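Local coordinates for beta-fructofuranosidase, insoluble isoenzyme CWINV1 (PDB 2OXB), which hydrolyses terminal non-reducing beta-D-fructofuranoside residues, using sucrose and 1-kestose well and neokestose and levan to a lower extent, at residues L357-V362 against L526-M531; V369-K374 against V521-L526; S404-F409 against F427-A432; A415-E420 against P501-G506. The protein carries 1 engineered substitution. One frame throughout, in Å; residues are numbered along the deposited sequence.

Contact 1 of 4, residues L357-V362 against L526-M531; sequences LEVYGV and LNAWSM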
loop_
_atom_site.group_PDB
_atom_site.type_symbol
_atom_site.label_atom_id
_atom_site.label_comp_id
_atom_site.label_asym_id
_atom_site.label_seq_id
_atom_site.Cartn_x
_atom_site.Cartn_y
_atom_site.Cartn_z
ATOM N N LEU A 357 -29.132 -9.289 -0.556
ATOM C CA LEU A 357 -29.575 -9.519 -1.918
ATOM C C LEU A 357 -28.346 -9.865 -2.743
ATOM O O LEU A 357 -27.317 -9.188 -2.683
ATOM C CB LEU A 357 -30.294 -8.281 -2.463
ATOM C CG LEU A 357 -29.481 -7.052 -2.841
ATOM C CD1 LEU A 357 -28.938 -7.219 -4.246
ATOM C CD2 LEU A 357 -30.374 -5.826 -2.769
ATOM N N GLU A 358 -28.442 -10.939 -3.502
ATOM C CA GLU A 358 -27.312 -11.341 -4.303
ATOM C C GLU A 358 -27.130 -10.499 -5.565
ATOM O O GLU A 358 -28.086 -9.922 -6.096
ATOM C CB GLU A 358 -27.446 -12.819 -4.649
ATOM C CG GLU A 358 -26.425 -13.331 -5.616
ATOM C CD GLU A 358 -26.347 -14.839 -5.606
ATOM O OE1 GLU A 358 -27.350 -15.479 -5.208
ATOM O OE2 GLU A 358 -25.285 -15.387 -6.001
ATOM N N VAL A 359 -25.878 -10.407 -6.008
ATOM C CA VAL A 359 -25.510 -9.678 -7.218
ATOM C C VAL A 359 -25.183 -10.800 -8.198
ATOM O O VAL A 359 -24.125 -11.431 -8.082
ATOM C CB VAL A 359 -24.245 -8.814 -6.997
ATOM C CG1 VAL A 359 -24.048 -7.863 -8.174
ATOM C CG2 VAL A 359 -24.355 -8.043 -5.699
ATOM N N TYR A 360 -26.085 -11.035 -9.155
ATOM C CA TYR A 360 -25.958 -12.130 -10.136
ATOM C C TYR A 360 -24.920 -12.098 -11.284
ATOM O O TYR A 360 -23.769 -12.522 -11.105
ATOM C CB TYR A 360 -27.345 -12.433 -10.735
ATOM C CG TYR A 360 -28.342 -13.071 -9.768
ATOM C CD1 TYR A 360 -29.487 -12.388 -9.371
ATOM C CD2 TYR A 360 -28.156 -14.374 -9.283
ATOM C CE1 TYR A 360 -30.425 -12.978 -8.521
ATOM C CE2 TYR A 360 -29.092 -14.979 -8.430
ATOM C CZ TYR A 360 -30.228 -14.272 -8.053
ATOM O OH TYR A 360 -31.181 -14.845 -7.228
ATOM N N GLY A 361 -25.348 -11.631 -12.460
ATOM C CA GLY A 361 -24.493 -11.597 -13.643
ATOM C C GLY A 361 -23.149 -10.884 -13.601
ATOM O O GLY A 361 -22.967 -9.830 -14.227
ATOM N N VAL A 362 -22.190 -11.474 -12.895
ATOM C CA VAL A 362 -20.856 -10.885 -12.771
ATOM C C VAL A 362 -19.831 -11.913 -12.312
ATOM O O VAL A 362 -20.149 -12.819 -11.536
ATOM C CB VAL A 362 -20.837 -9.708 -11.752
ATOM C CG1 VAL A 362 -21.410 -8.462 -12.386
ATOM C CG2 VAL A 362 -21.632 -10.084 -10.494
ATOM N N LEU A 526 -25.628 0.594 -6.515
ATOM C CA LEU A 526 -24.578 -0.430 -6.427
ATOM C C LEU A 526 -24.230 -0.948 -7.821
ATOM O O LEU A 526 -25.093 -1.440 -8.549
ATOM C CB LEU A 526 -25.017 -1.599 -5.514
ATOM C CG LEU A 526 -24.314 -2.968 -5.571
ATOM C CD1 LEU A 526 -22.814 -2.810 -5.458
ATOM C CD2 LEU A 526 -24.834 -3.859 -4.447
ATOM N N ASN A 527 -22.961 -0.816 -8.190
ATOM C CA ASN A 527 -22.499 -1.272 -9.488
ATOM C C ASN A 527 -21.355 -2.276 -9.364
ATOM O O ASN A 527 -20.319 -2.015 -8.749
ATOM C CB ASN A 527 -22.061 -0.084 -10.367
ATOM C CG ASN A 527 -23.223 0.813 -10.783
ATOM O OD1 ASN A 527 -23.096 1.628 -11.697
ATOM N ND2 ASN A 527 -24.356 0.669 -10.109
ATOM N N ALA A 528 -21.580 -3.440 -9.950
ATOM C CA ALA A 528 -20.606 -4.512 -9.961
ATOM C C ALA A 528 -20.187 -4.686 -11.420
ATOM O O ALA A 528 -21.030 -4.894 -12.302
ATOM C CB ALA A 528 -21.244 -5.792 -9.440
ATOM N N TRP A 529 -18.893 -4.584 -11.682
ATOM C CA TRP A 529 -18.410 -4.747 -13.036
ATOM C C TRP A 529 -17.484 -5.945 -13.108
ATOM O O TRP A 529 -16.534 -6.041 -12.335
ATOM C CB TRP A 529 -17.645 -3.505 -13.488
ATOM C CG TRP A 529 -18.449 -2.262 -13.472
ATOM C CD1 TRP A 529 -19.484 -1.945 -14.296
ATOM C CD2 TRP A 529 -18.284 -1.155 -12.586
ATOM N NE1 TRP A 529 -19.980 -0.706 -13.977
ATOM C CE2 TRP A 529 -19.261 -0.198 -12.928
ATOM C CE3 TRP A 529 -17.409 -0.881 -11.529
ATOM C CZ2 TRP A 529 -19.383 1.022 -12.253
ATOM C CZ3 TRP A 529 -17.528 0.329 -10.859
ATOM C CH2 TRP A 529 -18.511 1.265 -11.222
ATOM N N SER A 530 -17.769 -6.866 -14.026
ATOM C CA SER A 530 -16.905 -8.024 -14.203
ATOM C C SER A 530 -15.580 -7.443 -14.687
ATOM O O SER A 530 -15.566 -6.385 -15.320
ATOM C CB SER A 530 -17.483 -8.987 -15.247
ATOM O OG SER A 530 -18.532 -9.781 -14.707
ATOM N N MET A 531 -14.475 -8.116 -14.383
ATOM C CA MET A 531 -13.149 -7.627 -14.775
ATOM C C MET A 531 -12.324 -8.608 -15.607
ATOM O O MET A 531 -11.946 -9.684 -15.131
ATOM C CB MET A 531 -12.339 -7.252 -13.532
ATOM C CG MET A 531 -12.861 -6.066 -12.732
ATOM S SD MET A 531 -12.355 -4.469 -13.408
ATOM C CE MET A 531 -10.627 -4.431 -12.955
#

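Contact 2 of 4, residues V369-K374 against V521-L526; sequences VEVLFK and VDVLNL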
loop_
_atom_site.group_PDB
_atom_site.type_symbol
_atom_site.label_atom_id
_atom_site.label_comp_id
_atom_site.label_asym_id
_atom_site.label_seq_id
_atom_site.Cartn_x
_atom_site.Cartn_y
_atom_site.Cartn_z
ATOM N N VAL A 369 -16.427 -3.956 -7.279
ATOM C CA VAL A 369 -17.677 -3.696 -6.576
ATOM C C VAL A 369 -17.710 -2.248 -6.139
ATOM O O VAL A 369 -16.672 -1.623 -5.990
ATOM C CB VAL A 369 -17.837 -4.573 -5.321
ATOM C CG1 VAL A 369 -19.289 -4.518 -4.845
ATOM C CG2 VAL A 369 -17.400 -5.996 -5.611
ATOM N N GLU A 370 -18.903 -1.715 -5.932
ATOM C CA GLU A 370 -19.023 -0.329 -5.510
ATOM C C GLU A 370 -20.462 -0.061 -5.038
ATOM O O GLU A 370 -21.417 -0.214 -5.798
ATOM C CB GLU A 370 -18.617 0.587 -6.675
ATOM C CG GLU A 370 -18.366 2.028 -6.289
ATOM C CD GLU A 370 -17.705 2.833 -7.397
ATOM O OE1 GLU A 370 -16.709 2.340 -7.976
ATOM O OE2 GLU A 370 -18.167 3.965 -7.688
ATOM N N VAL A 371 -20.609 0.317 -3.771
ATOM C CA VAL A 371 -21.928 0.575 -3.181
ATOM C C VAL A 371 -22.005 1.964 -2.552
ATOM O O VAL A 371 -20.988 2.578 -2.217
ATOM C CB VAL A 371 -22.258 -0.456 -2.056
ATOM C CG1 VAL A 371 -23.750 -0.485 -1.785
ATOM C CG2 VAL A 371 -21.744 -1.833 -2.432
ATOM N N LEU A 372 -23.226 2.452 -2.386
ATOM C CA LEU A 372 -23.458 3.745 -1.767
ATOM C C LEU A 372 -24.609 3.524 -0.793
ATOM O O LEU A 372 -25.775 3.577 -1.175
ATOM C CB LEU A 372 -23.820 4.789 -2.831
ATOM C CG LEU A 372 -22.837 5.957 -3.049
ATOM C CD1 LEU A 372 -21.489 5.450 -3.541
ATOM C CD2 LEU A 372 -23.431 6.942 -4.059
ATOM N N PHE A 373 -24.269 3.247 0.461
ATOM C CA PHE A 373 -25.273 2.991 1.484
ATOM C C PHE A 373 -25.869 4.279 2.039
ATOM O O PHE A 373 -25.170 5.283 2.201
ATOM C CB PHE A 373 -24.673 2.186 2.637
ATOM C CG PHE A 373 -24.242 0.794 2.262
ATOM C CD1 PHE A 373 -25.179 -0.199 2.020
ATOM C CD2 PHE A 373 -22.887 0.464 2.204
ATOM C CE1 PHE A 373 -24.771 -1.504 1.732
ATOM C CE2 PHE A 373 -22.468 -0.830 1.919
ATOM C CZ PHE A 373 -23.408 -1.814 1.684
ATOM N N LYS A 374 -27.166 4.237 2.333
ATOM C CA LYS A 374 -27.895 5.377 2.879
ATOM C C LYS A 374 -28.464 4.972 4.223
ATOM O O LYS A 374 -29.159 3.968 4.332
ATOM C CB LYS A 374 -29.024 5.784 1.927
ATOM C CG LYS A 374 -30.114 6.656 2.541
ATOM C CD LYS A 374 -31.241 6.933 1.526
ATOM C CE LYS A 374 -32.498 7.527 2.187
ATOM N NZ LYS A 374 -33.148 6.576 3.150
ATOM N N VAL A 521 -30.990 -0.634 6.539
ATOM C CA VAL A 521 -30.406 0.458 5.758
ATOM C C VAL A 521 -30.804 0.318 4.295
ATOM O O VAL A 521 -31.275 -0.740 3.888
ATOM C CB VAL A 521 -28.867 0.467 5.855
ATOM C CG1 VAL A 521 -28.437 0.913 7.247
ATOM C CG2 VAL A 521 -28.325 -0.921 5.555
ATOM N N ASP A 522 -30.610 1.376 3.507
ATOM C CA ASP A 522 -30.972 1.353 2.082
ATOM C C ASP A 522 -29.782 1.402 1.111
ATOM O O ASP A 522 -28.735 1.994 1.398
ATOM C CB ASP A 522 -31.934 2.506 1.755
ATOM C CG ASP A 522 -33.377 2.199 2.140
ATOM O OD1 ASP A 522 -33.898 1.132 1.744
ATOM O OD2 ASP A 522 -34.004 3.029 2.825
ATOM N N VAL A 523 -29.954 0.763 -0.042
ATOM C CA VAL A 523 -28.926 0.741 -1.079
ATOM C C VAL A 523 -29.321 1.809 -2.093
ATOM O O VAL A 523 -30.205 1.601 -2.912
ATOM C CB VAL A 523 -28.854 -0.651 -1.776
ATOM C CG1 VAL A 523 -27.650 -0.714 -2.712
ATOM C CG2 VAL A 523 -28.740 -1.748 -0.721
ATOM N N LEU A 524 -28.677 2.961 -2.014
ATOM C CA LEU A 524 -28.980 4.056 -2.916
ATOM C C LEU A 524 -28.584 3.689 -4.337
ATOM O O LEU A 524 -29.188 4.143 -5.307
ATOM C CB LEU A 524 -28.215 5.298 -2.485
ATOM C CG LEU A 524 -28.624 6.594 -3.167
ATOM C CD1 LEU A 524 -29.957 7.064 -2.618
ATOM C CD2 LEU A 524 -27.546 7.632 -2.926
ATOM N N ASN A 525 -27.561 2.849 -4.441
ATOM C CA ASN A 525 -27.036 2.417 -5.724
ATOM C C ASN A 525 -25.938 1.379 -5.485
ATOM O O ASN A 525 -25.386 1.287 -4.387
ATOM C CB ASN A 525 -26.455 3.624 -6.459
ATOM C CG ASN A 525 -26.130 3.325 -7.894
ATOM O OD1 ASN A 525 -25.561 4.157 -8.595
ATOM N ND2 ASN A 525 -26.498 2.134 -8.349
ATOM N N LEU A 526 -25.628 0.594 -6.515
ATOM C CA LEU A 526 -24.578 -0.430 -6.427
ATOM C C LEU A 526 -24.230 -0.948 -7.821
ATOM O O LEU A 526 -25.093 -1.440 -8.549
ATOM C CB LEU A 526 -25.017 -1.599 -5.514
ATOM C CG LEU A 526 -24.314 -2.968 -5.571
ATOM C CD1 LEU A 526 -22.814 -2.810 -5.458
ATOM C CD2 LEU A 526 -24.834 -3.859 -4.447
#

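Contact 3 of 4, residues S404-F409 against F427-A432; sequences SGLGPF and FRIFKA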
loop_
_atom_site.group_PDB
_atom_site.type_symbol
_atom_site.label_atom_id
_atom_site.label_comp_id
_atom_site.label_asym_id
_atom_site.label_seq_id
_atom_site.Cartn_x
_atom_site.Cartn_y
_atom_site.Cartn_z
ATOM N N SER A 404 -25.934 -4.638 15.746
ATOM C CA SER A 404 -25.726 -3.261 16.183
ATOM C C SER A 404 -26.919 -2.447 15.678
ATOM O O SER A 404 -27.663 -2.892 14.796
ATOM C CB SER A 404 -24.446 -2.664 15.582
ATOM O OG SER A 404 -23.303 -3.422 15.913
ATOM N N GLY A 405 -27.100 -1.256 16.240
ATOM C CA GLY A 405 -28.183 -0.400 15.796
ATOM C C GLY A 405 -27.953 -0.125 14.320
ATOM O O GLY A 405 -28.775 -0.472 13.482
ATOM N N LEU A 406 -26.823 0.492 13.999
ATOM C CA LEU A 406 -26.499 0.786 12.620
ATOM C C LEU A 406 -25.308 -0.084 12.217
ATOM O O LEU A 406 -24.151 0.346 12.246
ATOM C CB LEU A 406 -26.191 2.287 12.435
ATOM C CG LEU A 406 -27.299 3.317 12.739
ATOM C CD1 LEU A 406 -26.915 4.703 12.196
ATOM C CD2 LEU A 406 -28.618 2.862 12.109
ATOM N N GLY A 407 -25.601 -1.329 11.867
ATOM C CA GLY A 407 -24.554 -2.245 11.469
ATOM C C GLY A 407 -24.812 -3.604 12.076
ATOM O O GLY A 407 -25.613 -3.721 13.001
ATOM N N PRO A 408 -24.109 -4.644 11.599
ATOM C CA PRO A 408 -23.111 -4.556 10.521
ATOM C C PRO A 408 -23.683 -4.684 9.096
ATOM O O PRO A 408 -24.559 -5.517 8.843
ATOM C CB PRO A 408 -22.163 -5.691 10.868
ATOM C CG PRO A 408 -23.137 -6.757 11.338
ATOM C CD PRO A 408 -24.121 -5.993 12.199
ATOM N N PHE A 409 -23.176 -3.862 8.175
ATOM C CA PHE A 409 -23.645 -3.881 6.794
ATOM C C PHE A 409 -22.610 -3.466 5.751
ATOM O O PHE A 409 -22.101 -2.351 5.769
ATOM C CB PHE A 409 -24.909 -3.016 6.648
ATOM C CG PHE A 409 -24.678 -1.516 6.762
ATOM C CD1 PHE A 409 -24.239 -0.770 5.673
ATOM C CD2 PHE A 409 -24.991 -0.837 7.943
ATOM C CE1 PHE A 409 -24.127 0.621 5.762
ATOM C CE2 PHE A 409 -24.879 0.551 8.027
ATOM C CZ PHE A 409 -24.450 1.285 6.939
ATOM N N PHE A 427 -19.706 -1.930 7.387
ATOM C CA PHE A 427 -19.697 -0.731 8.219
ATOM C C PHE A 427 -20.523 -0.916 9.485
ATOM O O PHE A 427 -21.399 -1.781 9.546
ATOM C CB PHE A 427 -20.305 0.446 7.464
ATOM C CG PHE A 427 -19.443 0.978 6.367
ATOM C CD1 PHE A 427 -18.224 1.586 6.664
ATOM C CD2 PHE A 427 -19.854 0.899 5.038
ATOM C CE1 PHE A 427 -17.429 2.113 5.659
ATOM C CE2 PHE A 427 -19.062 1.426 4.017
ATOM C CZ PHE A 427 -17.847 2.034 4.331
ATOM N N ARG A 428 -20.228 -0.083 10.486
ATOM C CA ARG A 428 -20.934 -0.040 11.771
ATOM C C ARG A 428 -20.876 1.414 12.239
ATOM O O ARG A 428 -19.796 1.974 12.383
ATOM C CB ARG A 428 -20.247 -0.916 12.799
ATOM C CG ARG A 428 -20.561 -2.373 12.703
ATOM C CD ARG A 428 -19.397 -3.123 13.283
ATOM N NE ARG A 428 -19.675 -4.531 13.493
ATOM C CZ ARG A 428 -20.184 -5.016 14.609
ATOM N NH1 ARG A 428 -20.471 -4.200 15.611
ATOM N NH2 ARG A 428 -20.387 -6.315 14.725
ATOM N N ILE A 429 -22.036 2.026 12.460
ATOM C CA ILE A 429 -22.090 3.423 12.894
ATOM C C ILE A 429 -22.480 3.553 14.366
ATOM O O ILE A 429 -23.443 2.950 14.832
ATOM C CB ILE A 429 -23.128 4.263 12.077
ATOM C CG1 ILE A 429 -22.865 4.160 10.571
ATOM C CG2 ILE A 429 -23.098 5.715 12.543
ATOM C CD1 ILE A 429 -21.530 4.690 10.113
ATOM N N PHE A 430 -21.726 4.367 15.084
ATOM C CA PHE A 430 -21.997 4.617 16.480
ATOM C C PHE A 430 -21.841 6.112 16.705
ATOM O O PHE A 430 -21.362 6.834 15.824
ATOM C CB PHE A 430 -21.019 3.846 17.361
ATOM C CG PHE A 430 -21.124 2.356 17.215
ATOM C CD1 PHE A 430 -22.319 1.702 17.503
ATOM C CD2 PHE A 430 -20.033 1.607 16.783
ATOM C CE1 PHE A 430 -22.429 0.326 17.364
ATOM C CE2 PHE A 430 -20.132 0.231 16.641
ATOM C CZ PHE A 430 -21.333 -0.415 16.931
ATOM N N LYS A 431 -22.248 6.571 17.883
ATOM C CA LYS A 431 -22.149 7.984 18.235
ATOM C C LYS A 431 -20.872 8.207 19.035
ATOM O O LYS A 431 -20.587 7.463 19.967
ATOM C CB LYS A 431 -23.365 8.409 19.069
ATOM C CG LYS A 431 -24.714 7.988 18.479
ATOM C CD LYS A 431 -25.886 8.714 19.146
ATOM C CE LYS A 431 -27.221 8.294 18.542
ATOM N NZ LYS A 431 -28.387 9.050 19.105
ATOM N N ALA A 432 -20.098 9.214 18.656
ATOM C CA ALA A 432 -18.866 9.515 19.367
ATOM C C ALA A 432 -19.190 9.783 20.834
ATOM O O ALA A 432 -18.518 9.273 21.728
ATOM C CB ALA A 432 -18.179 10.725 18.742
#

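Contact 4 of 4, residues A415-E420 against P501-G506; sequences ASKNLE and PKLAIG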
loop_
_atom_site.group_PDB
_atom_site.type_symbol
_atom_site.label_atom_id
_atom_site.label_comp_id
_atom_site.label_asym_id
_atom_site.label_seq_id
_atom_site.Cartn_x
_atom_site.Cartn_y
_atom_site.Cartn_z
ATOM N N ALA A 415 -18.054 -15.170 -1.875
ATOM C CA ALA A 415 -18.909 -15.937 -0.990
ATOM C C ALA A 415 -19.177 -17.297 -1.633
ATOM O O ALA A 415 -19.243 -17.425 -2.858
ATOM C CB ALA A 415 -20.204 -15.192 -0.738
ATOM N N SER A 416 -19.314 -18.317 -0.797
ATOM C CA SER A 416 -19.544 -19.686 -1.251
ATOM C C SER A 416 -21.003 -19.879 -1.690
ATOM O O SER A 416 -21.806 -18.946 -1.636
ATOM C CB SER A 416 -19.187 -20.647 -0.114
ATOM O OG SER A 416 -18.918 -21.946 -0.586
ATOM N N LYS A 417 -21.344 -21.082 -2.142
ATOM C CA LYS A 417 -22.710 -21.354 -2.584
ATOM C C LYS A 417 -23.710 -20.852 -1.539
ATOM O O LYS A 417 -24.400 -19.845 -1.745
ATOM C CB LYS A 417 -22.909 -22.859 -2.823
ATOM C CG LYS A 417 -21.775 -23.726 -2.299
ATOM C CD LYS A 417 -20.466 -23.523 -3.074
ATOM C CE LYS A 417 -20.552 -24.134 -4.463
ATOM N NZ LYS A 417 -19.245 -24.246 -5.151
ATOM N N ASN A 418 -23.747 -21.549 -0.407
ATOM C CA ASN A 418 -24.639 -21.241 0.715
ATOM C C ASN A 418 -23.919 -20.662 1.952
ATOM O O ASN A 418 -24.238 -21.022 3.085
ATOM C CB ASN A 418 -25.371 -22.522 1.110
ATOM C CG ASN A 418 -24.454 -23.734 1.073
ATOM O OD1 ASN A 418 -23.503 -23.834 1.849
ATOM N ND2 ASN A 418 -24.725 -24.652 0.154
ATOM N N LEU A 419 -22.950 -19.782 1.717
ATOM C CA LEU A 419 -22.175 -19.113 2.763
ATOM C C LEU A 419 -21.350 -19.942 3.744
ATOM O O LEU A 419 -21.124 -19.501 4.876
ATOM C CB LEU A 419 -23.070 -18.172 3.575
ATOM C CG LEU A 419 -23.560 -16.865 2.952
ATOM C CD1 LEU A 419 -24.272 -16.073 4.038
ATOM C CD2 LEU A 419 -22.397 -16.055 2.377
ATOM N N GLU A 420 -20.890 -21.123 3.337
ATOM C CA GLU A 420 -20.064 -21.920 4.237
ATOM C C GLU A 420 -18.730 -21.195 4.389
ATOM O O GLU A 420 -18.038 -21.342 5.395
ATOM C CB GLU A 420 -19.858 -23.353 3.709
ATOM C CG GLU A 420 -19.533 -23.503 2.221
ATOM C CD GLU A 420 -20.780 -23.578 1.357
ATOM O OE1 GLU A 420 -21.375 -22.515 1.082
ATOM O OE2 GLU A 420 -21.164 -24.702 0.966
ATOM N N PRO A 501 -10.292 -19.529 -0.569
ATOM C CA PRO A 501 -11.482 -20.376 -0.453
ATOM C C PRO A 501 -11.384 -21.647 -1.285
ATOM O O PRO A 501 -10.770 -21.660 -2.361
ATOM C CB PRO A 501 -12.594 -19.462 -0.940
ATOM C CG PRO A 501 -11.909 -18.733 -2.063
ATOM C CD PRO A 501 -10.547 -18.392 -1.470
ATOM N N LYS A 502 -12.000 -22.711 -0.779
ATOM C CA LYS A 502 -11.997 -24.005 -1.462
ATOM C C LYS A 502 -13.233 -24.196 -2.357
ATOM O O LYS A 502 -13.183 -24.958 -3.322
ATOM C CB LYS A 502 -11.899 -25.140 -0.431
ATOM C CG LYS A 502 -10.524 -25.295 0.216
ATOM C CD LYS A 502 -9.517 -25.970 -0.722
ATOM C CE LYS A 502 -9.714 -27.491 -0.779
ATOM N NZ LYS A 502 -8.731 -28.228 -1.645
ATOM N N LEU A 503 -14.320 -23.490 -2.040
ATOM C CA LEU A 503 -15.566 -23.559 -2.810
ATOM C C LEU A 503 -15.790 -22.299 -3.637
ATOM O O LEU A 503 -16.408 -22.342 -4.695
ATOM C CB LEU A 503 -16.768 -23.751 -1.882
ATOM C CG LEU A 503 -16.982 -25.149 -1.302
ATOM C CD1 LEU A 503 -17.751 -25.045 0.003
ATOM C CD2 LEU A 503 -17.703 -26.029 -2.306
ATOM N N ALA A 504 -15.292 -21.171 -3.145
ATOM C CA ALA A 504 -15.454 -19.899 -3.842
ATOM C C ALA A 504 -14.306 -19.637 -4.824
ATOM O O ALA A 504 -13.370 -18.882 -4.526
ATOM C CB ALA A 504 -15.552 -18.771 -2.833
ATOM N N ILE A 505 -14.393 -20.263 -5.998
ATOM C CA ILE A 505 -13.373 -20.116 -7.030
ATOM C C ILE A 505 -13.915 -20.237 -8.462
ATOM O O ILE A 505 -14.903 -20.925 -8.716
ATOM C CB ILE A 505 -12.225 -21.143 -6.816
ATOM C CG1 ILE A 505 -12.794 -22.504 -6.414
ATOM C CG2 ILE A 505 -11.273 -20.636 -5.742
ATOM C CD1 ILE A 505 -11.758 -23.603 -6.300
ATOM N N GLY A 506 -13.256 -19.539 -9.385
ATOM C CA GLY A 506 -13.650 -19.559 -10.783
ATOM C C GLY A 506 -15.090 -19.154 -11.038
ATOM O O GLY A 506 -15.541 -18.096 -10.590
#

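Contact 1 of 4, residues L357-V362 against L526-M531
Val359 and Val362 both touch the methyl group of Ala528, and this is the central fit of the contact. One bump, Ala528 CB, sits over the notch between the two valine branches, 3.7 Å from Val359 CG1. At the other flank of that notch Val362 CG1 lies 4.0 Å from the same CB. It also rests against the backbone, 3.6 Å from Ala528 O. A methyl suits the place because a longer side chain would have to push between the two valines. Val359 CG1 is anti to the backbone N (chi1 -169°), which turns this branch toward Ala528. The other branch, Val359 CG2, meets Leu526 CD2 more loosely at 4.4 Å. Tyr360 and Gly361 carry the chain round a turn between the valines, so that both can face the strand opposite. Ser530 OG packs against the valine backbone, 3.2 Å from Val362 CA, and accepts a hydrogen bond from the backbone N of Thr363. A small hydroxyl can thus fit beside Val362 and still be satisfied. Together the two segments bury 236 Å², and the contact rests on van der Waals packing rather than on bonds between them. Strand 355-359 pairs with strand 510-515, whereas strand 521-530 runs between strands 344-351 and 367-374 in another sheet. The contact therefore spans two sheets of the beta-sandwich, with Leu511 also against Val359, Ala513 against Leu526, and Lys344 touching both valines.

Contact 2 of 4, residues V369-K374 against V521-L526
Lys374 and Asp522 pair through both backbone and side chain, and Lys374 has more surface buried here than any other residue of the contact. Their backbones form an antiparallel hydrogen-bonded pair: Lys374 N gives to Asp522 O at 2.9 Å, and Asp522 N returns the bond to Lys374 O at 3.1 Å. The two side chains lie side by side on the same face of the sheet, pointing the same way. The lysine chain is extended as far as CE and bends only at its end (chi4 -65°). That bend brings NZ to 3.7 Å from Asp522 OD2, a long salt bridge, and the carboxylate has a second distant cation in Arg376. Lysine suits the place because its long chain can run beside Asp522 and bring its charge to the carboxylate.

Leu526 is the apolar counterpart at the opposite end, on the face with Val371, Phe373 and Val523. Its CG stands anti to the backbone N (chi1 162°), and CD1 beyond it reaches Val371 CG2 at 3.4 Å and Val369 CG1 at 4.0 Å. Val371 in turn sets CG1 over the centre of the Phe373 ring, 3.7 Å above its plane, and against Val523 CG1. Between the two ends, two residues, Leu524 and Asn525, stand against Leu372 alone, as in a beta bulge, and Leu524 N still bonds Leu372 O at 3.1 Å. The face of Leu526, Val371, Phe373 and Val523 is thus wholly apolar and turned to the sandwich interior, while the other carries the charged pair together with Leu372. That pair, weakened by its length, probably adds modestly to a register that the backbone bonds already set.

Contact 3 of 4, residues S404-F409 against F427-A432
Backbone hydrogen bonds join Leu406 and Phe409 to strand 427-431, forming an antiparallel hairpin. Ile429 N gives to Leu406 O at 2.7 Å, nearly straight at 167°. Phe409 and Phe427 bond both ways, Phe409 N to Phe427 O at 3.1 Å and Phe427 N to Phe409 O at 2.9 Å; in the latter the donor stands well above the carbonyl plane. Between these pairs Gly407 and Pro408, joined by a cis peptide, stand opposite Arg428 alone, as in a beta bulge. A CB on Gly407 would collide with Arg428 CA and Phe427 O and, at phi 138° and psi 166°, jam against the preceding carbonyl.

Apolar contacts fill one face. Leu406 CB meets Ile429 CB at 3.7 Å, and Phe427 CB sits over a face of the Phe409 ring, toward its rim.

On the other face Arg428, extended from CG to NE, packs against Pro408, its NE 3.8 Å from Pro408 CB. NH1 lies 3.0 Å from Ser404 OG at an angle too poor for a hydrogen bond, while NH2 bonds weakly to Asn399 O. An alanine here would probably leave Pro408 CB without its cover and Asn399 O without that donor. Backbone bonds and apolar packing thus carry the contact, and the guanidinium adds little bonding across it.

Contact 4 of 4, residues A415-E420 against P501-G506
Leu503 projects into the loop 415-420 and meets three of its side chains, the greater part of the contact. The closely packed part is formed by the buried residues Ala415, Ser416 and Ala504. There Ser416 OG lies beside Leu503 CB at 3.1 Å, and Ala504 puts CB 3.9 Å from Ala415 O; a small methyl suits this spot, where the two backbones come near each other.

Toward solvent the fit is looser. Leucine suits position 503 because its branched end serves two neighbours: CD1 meets CG of the partly exposed Glu420, and CD2 lies 3.8 Å from CD of the exposed Lys417, both side chains crossing it at about a right angle. The lysine chain, bent at chi2 and chi3, leads on to NZ, which makes only a weak hydrogen bond to Leu503 O at 3.4 Å. That carbonyl has a firmer partner in Ser508 OG. An alanine in place of Leu503 would probably cost Glu420 and Lys417 the methyls they pack on and leave the lysine end freer to turn.

Glu421, just past the first loop, clasps the second by accepting from both Leu503 N and Ala504 N. Ala504 is the centre of an inverse gamma turn, and the whole is a loop-to-loop contact at the end of the C-terminal beta-sandwich, joining the connections after strands 406-415 and 493-498.

All four contacts lie in the C-terminal beta-sandwich of this family 32 hydrolase, away from the annotated substrate site. Contacts 1 and 2 share Leu526 and strand 521-530; their centres are 13 Å apart. Contact 2 touches contact 3, centre to centre 15 Å, where Phe373 and Phe409 meet edge to face between the two sheets. Contact 4 stands apart, its nearest atoms about 6 Å from contact 1 and about 12 Å from contact 3. Along the chain, contact 1 encloses contact 2, which encloses contacts 3 and 4; those two interleave. Strand 521-530, the last of the chain, thus inserts between strands 344-351 and 367-374, among the first of the domain, tying its end to its start.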